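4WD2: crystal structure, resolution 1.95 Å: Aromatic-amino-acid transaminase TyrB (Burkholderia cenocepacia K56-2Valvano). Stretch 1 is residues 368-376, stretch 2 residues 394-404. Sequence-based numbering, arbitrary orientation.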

# COMPACT_ATOMS: atom_id res chain seq x y z
N ALA A 368 0.70 29.60 -25.73
CA ALA A 368 -0.21 30.12 -26.75
C ALA A 368 -1.43 29.22 -26.91
O ALA A 368 -2.57 29.70 -26.95
CB ALA A 368 0.51 30.27 -28.07
N LEU A 369 -1.20 27.92 -26.99
CA LEU A 369 -2.27 26.94 -27.10
C LEU A 369 -3.31 27.12 -25.99
O LEU A 369 -4.51 27.06 -26.24
CB LEU A 369 -1.69 25.52 -27.06
CG LEU A 369 -2.53 24.35 -27.57
CD1 LEU A 369 -3.01 24.63 -29.00
CD2 LEU A 369 -1.71 23.07 -27.51
N ARG A 370 -2.83 27.34 -24.78
CA ARG A 370 -3.69 27.55 -23.62
C ARG A 370 -4.38 28.91 -23.65
O ARG A 370 -5.60 29.01 -23.65
CB ARG A 370 -2.89 27.40 -22.32
CG ARG A 370 -3.70 27.65 -21.05
CD ARG A 370 -2.83 27.59 -19.80
NE ARG A 370 -1.85 28.67 -19.74
CZ ARG A 370 -0.55 28.51 -20.00
NH1 ARG A 370 -0.08 27.31 -20.32
NH2 ARG A 370 0.28 29.54 -19.92
N GLU A 371 -3.57 29.97 -23.68
CA GLU A 371 -4.08 31.32 -23.51
C GLU A 371 -4.92 31.78 -24.69
O GLU A 371 -5.97 32.40 -24.51
CB GLU A 371 -2.92 32.29 -23.28
CG GLU A 371 -2.09 32.01 -22.03
CD GLU A 371 -2.89 32.16 -20.74
OE1 GLU A 371 -3.77 33.05 -20.66
OE2 GLU A 371 -2.64 31.38 -19.79
N VAL A 372 -4.48 31.46 -25.90
CA VAL A 372 -5.21 31.90 -27.09
C VAL A 372 -6.31 30.91 -27.49
O VAL A 372 -7.41 31.32 -27.82
CB VAL A 372 -4.25 32.10 -28.29
CG1 VAL A 372 -5.01 32.63 -29.50
CG2 VAL A 372 -3.15 33.07 -27.91
N HIS A 373 -6.02 29.62 -27.45
CA HIS A 373 -6.94 28.64 -28.03
C HIS A 373 -7.67 27.79 -27.00
O HIS A 373 -8.45 26.91 -27.36
CB HIS A 373 -6.18 27.74 -29.01
CG HIS A 373 -5.49 28.50 -30.10
ND1 HIS A 373 -6.14 28.93 -31.24
CD2 HIS A 373 -4.21 28.92 -30.22
CE1 HIS A 373 -5.28 29.58 -32.01
NE2 HIS A 373 -4.11 29.59 -31.41
N GLY A 374 -7.44 28.07 -25.72
CA GLY A 374 -8.10 27.35 -24.64
C GLY A 374 -7.88 25.84 -24.63
O GLY A 374 -8.71 25.09 -24.12
N VAL A 375 -6.77 25.39 -25.20
CA VAL A 375 -6.44 23.97 -25.21
C VAL A 375 -5.25 23.72 -24.28
O VAL A 375 -4.19 24.34 -24.43
CB VAL A 375 -6.11 23.46 -26.63
CG1 VAL A 375 -5.48 22.07 -26.59
CG2 VAL A 375 -7.37 23.45 -27.49
N TYR A 376 -5.43 22.82 -23.31
CA TYR A 376 -4.47 22.65 -22.23
C TYR A 376 -3.65 21.35 -22.33
O TYR A 376 -4.20 20.25 -22.24
CB TYR A 376 -5.18 22.69 -20.87
CG TYR A 376 -5.77 24.03 -20.46
CD1 TYR A 376 -6.78 24.64 -21.20
CD2 TYR A 376 -5.35 24.66 -19.30
CE1 TYR A 376 -7.34 25.86 -20.81
CE2 TYR A 376 -5.90 25.88 -18.89
CZ TYR A 376 -6.89 26.47 -19.65
OH TYR A 376 -7.42 27.68 -19.25
N GLY A 394 -11.62 18.18 -33.47
CA GLY A 394 -11.55 19.21 -34.48
C GLY A 394 -11.02 20.52 -33.91
O GLY A 394 -10.18 21.18 -34.53
N ILE A 395 -11.52 20.89 -32.73
CA ILE A 395 -11.10 22.09 -32.02
C ILE A 395 -9.60 22.05 -31.73
O ILE A 395 -8.88 23.03 -31.95
CB ILE A 395 -11.89 22.26 -30.70
CG1 ILE A 395 -13.32 22.71 -30.99
CG2 ILE A 395 -11.19 23.24 -29.76
CD1 ILE A 395 -14.21 22.73 -29.77
N VAL A 396 -9.13 20.90 -31.27
CA VAL A 396 -7.72 20.72 -30.95
C VAL A 396 -6.82 20.77 -32.19
O VAL A 396 -5.81 21.47 -32.20
CB VAL A 396 -7.50 19.38 -30.24
CG1 VAL A 396 -6.00 19.12 -30.05
CG2 VAL A 396 -8.22 19.38 -28.90
N ALA A 397 -7.19 20.03 -33.24
CA ALA A 397 -6.39 20.00 -34.46
C ALA A 397 -6.28 21.40 -35.08
O ALA A 397 -5.23 21.78 -35.60
CB ALA A 397 -6.98 19.03 -35.46
N ASP A 398 -7.37 22.15 -35.02
CA ASP A 398 -7.39 23.52 -35.53
C ASP A 398 -6.44 24.40 -34.72
O ASP A 398 -5.63 25.14 -35.28
CB ASP A 398 -8.82 24.07 -35.46
CG ASP A 398 -8.97 25.39 -36.20
OD1 ASP A 398 -8.76 25.40 -37.43
OD2 ASP A 398 -9.32 26.39 -35.55
N ALA A 399 -6.54 24.31 -33.40
CA ALA A 399 -5.70 25.06 -32.48
C ALA A 399 -4.20 24.78 -32.71
O ALA A 399 -3.43 25.70 -32.95
CB ALA A 399 -6.09 24.72 -31.03
N ILE A 400 -3.81 23.52 -32.63
CA ILE A 400 -2.42 23.13 -32.80
C ILE A 400 -1.90 23.45 -34.20
O ILE A 400 -0.77 23.92 -34.37
CB ILE A 400 -2.22 21.62 -32.50
CG1 ILE A 400 -2.49 21.34 -31.02
CG2 ILE A 400 -0.82 21.16 -32.86
CD1 ILE A 400 -2.29 19.90 -30.64
N GLY A 401 -2.74 23.23 -35.21
CA GLY A 401 -2.40 23.57 -36.58
C GLY A 401 -2.08 25.05 -36.74
O GLY A 401 -1.09 25.41 -37.36
N LYS A 402 -2.91 25.91 -36.16
CA LYS A 402 -2.68 27.35 -36.21
C LYS A 402 -1.40 27.74 -35.47
O LYS A 402 -0.62 28.55 -35.96
CB LYS A 402 -3.87 28.12 -35.63
CG LYS A 402 -5.09 28.13 -36.52
CD LYS A 402 -6.25 28.83 -35.85
CE LYS A 402 -7.50 28.80 -36.72
NZ LYS A 402 -8.71 29.15 -35.93
N VAL A 403 -1.19 27.17 -34.28
CA VAL A 403 0.00 27.49 -33.50
C VAL A 403 1.28 27.05 -34.22
O VAL A 403 2.24 27.81 -34.31
CB VAL A 403 -0.06 26.86 -32.09
CG1 VAL A 403 1.26 27.06 -31.36
CG2 VAL A 403 -1.20 27.47 -31.28
N LEU A 404 1.28 25.83 -34.75
CA LEU A 404 2.43 25.34 -35.50
C LEU A 404 2.70 26.17 -36.76
O LEU A 404 3.84 26.52 -37.05
CB LEU A 404 2.25 23.87 -35.89
CG LEU A 404 2.41 22.77 -34.82
CD1 LEU A 404 2.11 21.41 -35.42
CD2 LEU A 404 3.80 22.79 -34.22

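No hydrogen bond or salt bridge joins the two stretches; the contact rests on packing, with 377 Å² buried in total. Stretch 2 is helical throughout. Near its start, Ile-395 and Val-396 point sideways. The CG2 atom of each lies 4.4 Å from Val-375 CG2, a loose apolar contact at the strand that follows the turn at Gly-374. Gly-374 has positive phi, which favours glycine.

Ala-399 is the central residue. Its CB points toward stretch 1 and touches three side chains: His-373 CB at 3.6 Å, Leu-369 CD1 at 3.7 Å and Val-375 CG2 at 4.0 Å. The small methyl allows a close approach, and the CA atoms of Ala-399 and His-373 are 5.8 Å apart. Ala-399 CA also lies over one face of the His-373 ring.

Ile-400 adds CG1, 3.9 Å from Leu-369 CD1. Leu-369 starts sideways, but its end reaches the helix.

Lys-402 is exposed. Its aliphatic CD packs 4.0 Å from His-373 CE1, while its NZ forms a salt bridge with Asp-398 OD2 at 2.9 Å, one turn back. The chain thus serves both packing and charge pairing.

Val-403 is buried and points toward stretch 1. Its CG2 lies 3.5 Å from His-373 CD2 and 4.1 Å from Leu-369 CD1, bridging ring and leucine.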